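Local coordinates for CaaX farnesyltransferase beta subunit Ram1 (PDB 4L9P) that works with the alpha subunit Ram2 as a zinc-dependent protein farnesyltransferase, joining a farnesyl group to the cysteine of a C-terminal CaaX motif, at the interface of chains B and A. Residues are numbered along the deposited sequence; one frame, centred on the assembly and turned at random. Chains: chain A, CaaX farnesyltransferase beta subunit Ram1; chain B, CaaX farnesyltransferase alpha subunit Ram2.

Contact 1: the interface of chains B and A. Residues chain B 161, 165, 201; chain A 303-305, 307-309, 311, 314.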
# COMPACT_ATOMS: atom_id res chain seq x y z
N TYR B 161 8.36 6.59 -6.59
CA TYR B 161 8.63 5.74 -5.43
C TYR B 161 9.62 4.65 -5.78
O TYR B 161 10.49 4.31 -4.93
CB TYR B 161 7.27 5.09 -4.96
CG TYR B 161 7.32 4.53 -3.56
CD1 TYR B 161 7.84 3.25 -3.33
CD2 TYR B 161 6.87 5.28 -2.46
CE1 TYR B 161 7.87 2.71 -2.03
CE2 TYR B 161 6.91 4.75 -1.18
CZ TYR B 161 7.45 3.46 -0.98
OH TYR B 161 7.49 2.91 0.28
N THR B 165 13.20 3.99 -3.98
CA THR B 165 13.50 2.70 -3.38
C THR B 165 14.82 2.17 -3.92
O THR B 165 15.68 1.70 -3.15
CB THR B 165 12.35 1.71 -3.63
OG1 THR B 165 11.20 2.20 -2.89
CG2 THR B 165 12.73 0.31 -3.15
N ASN B 201 12.60 11.87 3.16
CA ASN B 201 12.76 10.51 3.64
C ASN B 201 14.16 9.98 3.35
O ASN B 201 14.75 9.28 4.19
CB ASN B 201 11.62 9.64 3.03
CG ASN B 201 11.75 8.20 3.48
OD1 ASN B 201 11.42 7.88 4.63
ND2 ASN B 201 12.36 7.34 2.64
N SER A 303 6.69 1.65 5.18
CA SER A 303 7.11 1.67 3.78
C SER A 303 7.08 0.28 3.13
O SER A 303 6.86 -0.73 3.82
CB SER A 303 8.51 2.24 3.70
OG SER A 303 9.44 1.46 4.46
N GLY A 304 7.34 0.22 1.80
CA GLY A 304 7.28 -1.08 1.15
C GLY A 304 8.39 -2.01 1.53
O GLY A 304 8.26 -3.23 1.50
N SER A 305 9.54 -1.42 1.80
CA SER A 305 10.72 -2.19 2.19
C SER A 305 11.51 -1.25 3.14
O SER A 305 11.27 -0.02 3.13
CB SER A 305 11.50 -2.62 0.94
OG SER A 305 11.77 -1.53 0.09
N GLY A 307 13.50 1.48 4.99
CA GLY A 307 14.09 2.75 4.58
C GLY A 307 13.34 3.48 3.49
O GLY A 307 13.66 4.65 3.24
N SER A 308 12.40 2.82 2.80
CA SER A 308 11.62 3.56 1.80
C SER A 308 10.60 4.48 2.47
O SER A 308 10.53 4.57 3.71
CB SER A 308 10.98 2.56 0.84
OG SER A 308 11.99 2.05 -0.05
N GLU A 309 9.81 5.18 1.66
CA GLU A 309 8.93 6.22 2.22
C GLU A 309 7.62 5.61 2.74
O GLU A 309 7.01 4.70 2.14
CB GLU A 309 8.66 7.21 1.10
CG GLU A 309 7.73 8.38 1.51
CD GLU A 309 7.50 9.32 0.32
OE1 GLU A 309 7.84 8.98 -0.85
OE2 GLU A 309 6.93 10.40 0.55
N HIS A 311 3.94 4.75 3.28
CA HIS A 311 2.89 4.84 2.26
C HIS A 311 1.68 4.05 2.75
O HIS A 311 1.81 2.93 3.22
CB HIS A 311 3.40 4.24 0.93
CG HIS A 311 2.56 4.63 -0.24
ND1 HIS A 311 1.30 4.08 -0.47
CD2 HIS A 311 2.78 5.53 -1.21
CE1 HIS A 311 0.78 4.67 -1.54
NE2 HIS A 311 1.67 5.55 -2.01
N TYR A 314 1.30 0.31 1.71
CA TYR A 314 2.19 -0.63 2.41
C TYR A 314 1.86 -0.68 3.89
O TYR A 314 2.04 -1.74 4.53
CB TYR A 314 3.63 -0.21 2.18
CG TYR A 314 4.03 -0.34 0.71
CD1 TYR A 314 3.83 -1.54 0.02
CD2 TYR A 314 4.76 0.66 0.05
CE1 TYR A 314 4.29 -1.71 -1.30
CE2 TYR A 314 5.20 0.48 -1.26
CZ TYR A 314 4.97 -0.68 -1.93
OH TYR A 314 5.48 -0.82 -3.21
O HOH W 1 12.13 5.45 5.94
O HOH W 2 9.73 -0.03 -1.16
O HOH W 3 14.67 6.68 5.42

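Contact 2: the interface of chains B and A. Residues chain B 44-46; chain A 136-138, 140, 151, 154-155.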
# COMPACT_ATOMS: atom_id res chain seq x y z
N LEU B 44 -12.42 -15.28 -18.13
CA LEU B 44 -12.84 -13.92 -17.83
C LEU B 44 -11.73 -12.91 -18.13
O LEU B 44 -10.53 -13.25 -18.07
CB LEU B 44 -13.16 -13.84 -16.33
CG LEU B 44 -14.36 -14.71 -15.96
CD1 LEU B 44 -14.31 -15.05 -14.45
CD2 LEU B 44 -15.68 -14.00 -16.33
N ALA B 45 -12.13 -11.66 -18.44
CA ALA B 45 -11.18 -10.57 -18.61
C ALA B 45 -10.08 -10.93 -19.59
O ALA B 45 -8.89 -10.72 -19.34
CB ALA B 45 -10.62 -10.11 -17.28
N THR B 46 -10.48 -11.54 -20.70
CA THR B 46 -9.50 -11.87 -21.74
C THR B 46 -9.03 -10.61 -22.51
O THR B 46 -9.69 -9.55 -22.50
CB THR B 46 -10.09 -12.86 -22.73
OG1 THR B 46 -11.34 -12.35 -23.26
CG2 THR B 46 -10.36 -14.16 -22.01
N SER A 136 -16.54 -5.20 -17.28
CA SER A 136 -15.08 -5.24 -17.09
C SER A 136 -14.59 -6.67 -17.07
O SER A 136 -13.38 -6.91 -17.14
CB SER A 136 -14.68 -4.52 -15.78
OG SER A 136 -14.90 -5.36 -14.66
N LEU A 137 -15.51 -7.62 -16.99
CA LEU A 137 -15.13 -9.04 -16.99
C LEU A 137 -15.09 -9.63 -18.39
O LEU A 137 -14.82 -10.83 -18.54
CB LEU A 137 -16.11 -9.88 -16.15
CG LEU A 137 -15.86 -9.70 -14.65
CD1 LEU A 137 -17.10 -10.16 -13.82
CD2 LEU A 137 -14.52 -10.38 -14.21
N GLU A 138 -15.44 -8.85 -19.39
CA GLU A 138 -15.46 -9.42 -20.74
C GLU A 138 -14.16 -9.11 -21.53
O GLU A 138 -13.16 -8.83 -20.91
CB GLU A 138 -16.74 -9.03 -21.41
CG GLU A 138 -18.01 -9.57 -20.61
CD GLU A 138 -18.07 -11.11 -20.33
OE1 GLU A 138 -17.44 -11.92 -21.04
OE2 GLU A 138 -18.81 -11.53 -19.40
N TYR A 140 -11.04 -7.48 -23.77
CA TYR A 140 -10.40 -6.18 -24.01
C TYR A 140 -9.64 -6.23 -25.33
O TYR A 140 -9.13 -7.28 -25.69
CB TYR A 140 -9.39 -5.85 -22.89
CG TYR A 140 -10.05 -5.61 -21.56
CD1 TYR A 140 -10.58 -6.66 -20.81
CD2 TYR A 140 -10.17 -4.31 -21.07
CE1 TYR A 140 -11.17 -6.41 -19.57
CE2 TYR A 140 -10.77 -4.05 -19.87
CZ TYR A 140 -11.27 -5.10 -19.11
OH TYR A 140 -11.89 -4.83 -17.90
N ARG A 151 -4.38 -10.03 -15.23
CA ARG A 151 -5.69 -10.61 -15.51
C ARG A 151 -6.35 -11.17 -14.24
O ARG A 151 -7.53 -10.96 -14.03
CB ARG A 151 -5.65 -11.60 -16.66
CG ARG A 151 -5.58 -10.83 -17.99
CD ARG A 151 -5.64 -11.77 -19.20
NE ARG A 151 -6.87 -12.59 -19.12
CZ ARG A 151 -6.93 -13.90 -19.12
NH1 ARG A 151 -5.82 -14.63 -19.28
NH2 ARG A 151 -8.12 -14.49 -19.02
N MET A 154 -7.95 -8.35 -12.46
CA MET A 154 -9.19 -7.81 -13.09
C MET A 154 -10.40 -8.68 -12.73
O MET A 154 -11.53 -8.16 -12.60
CB MET A 154 -9.03 -7.70 -14.61
CG MET A 154 -7.78 -6.87 -14.95
SD MET A 154 -7.23 -7.02 -16.64
CE MET A 154 -8.68 -6.30 -17.19
N VAL A 155 -10.17 -9.98 -12.56
CA VAL A 155 -11.26 -10.86 -12.10
C VAL A 155 -11.63 -10.53 -10.65
O VAL A 155 -12.80 -10.30 -10.33
CB VAL A 155 -10.87 -12.36 -12.21
CG1 VAL A 155 -11.99 -13.21 -11.59
CG2 VAL A 155 -10.64 -12.72 -13.69

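Contact 1: the interface of chains B and A
B:Tyr161 reaches out from the first turn of helix 161-174 and puts its phenol hydroxyl into the loop of the beta subunit that precedes helix 312-323. Its CG lies anti to the backbone N (chi1 -163°), which directs the ring tip first towards that loop. There OH is gripped twice: it donates to the carbonyl O of A:Glu309 at 2.6 Å, in the carbonyl plane and on a lone pair, and it accepts from the backbone N of A:Gly304 at 3.1 Å. The A:Glu309 oxygen also lies in the plane of the phenol, at its edge. Alongside, the ring slides past A:Tyr314 in the opposite direction, with CE1 of B:Tyr161 3.6 Å from CE2 of A:Tyr314.

B:Asn201, on helix 197-208, comes from a second helix of the alpha subunit. Its amide ND2 donates to A:Gly307 O at 3.0 Å, close to the amide plane, while OD1 reaches A:Ser308 O through a water. One turn along from B:Tyr161, the hydroxyls of B:Thr165 and A:Ser308 meet tip to tip, OG1 to OG 3.0 Å. B:Thr165 OG1 also donates back to B:Tyr161 O, so the threonine is tied to its own helix as well.

A:His311 and A:Tyr314 belong to the isoprenoid-analogue pocket; the contact holds the alpha subunit against the loop leading into that pocket and probably helps keep it in place.

Contact 2: the interface of chains B and A
This is a heterodimer contact in which a loop segment of the alpha subunit, shortly before its helix 51-65, lies against the beta subunit and helps tie the N-terminal part of Ram2 to Ram1. B:Ala45 is at its middle and has 95 Å² of its surface hidden. Its methyl points at helix 151-164, with CB 3.9 Å from CB of A:Met154, and its backbone is held from two directions. The N-H gives a nearly straight bond to A:Leu137 O at 2.8 Å, approaching from above the carbonyl plane.

B:Leu44 packs its side chain beside A:Leu137, both pointing the same way, and crosses A:Val155 at about a right angle. Here CB of B:Leu44 is 3.8 Å from CG2 of A:Val155. The residue after B:Ala45, B:Thr46, accepts from the backbone N of A:Tyr140 through its carbonyl O, which also sits at the edge of the tyrosine ring, in its plane. That ring is tethered at its far end, where A:Tyr140 OH donates to A:Ser136 O at 2.7 Å on a lone pair.

A:Arg151, in the first turn of helix 151-164, recognises backbone carbonyls. Its chain bends at chi3 (57°), bringing one edge of the guanidinium to the loop segment: NH2 donates to B:Leu44 O at 2.9 Å, and NE donates to B:Ala45 O at 2.8 Å, with both oxygens near the guanidinium plane.

About 31 Å separates the C-alpha centres of contact 1 and contact 2, and no residue or secondary-structure element is common to them. Both join the same two chains. Contact 1 draws on the helical body of the alpha subunit, through helices 161-174 and 197-208, whereas contact 2 uses a loop segment near the N-terminus of that chain. On the beta subunit the former meets a loop ahead of helix 312-323 and the latter the region around helix 151-164. Ram2 therefore holds Ram1 at widely spaced points, which should help fix the relative orientation of the two subunits.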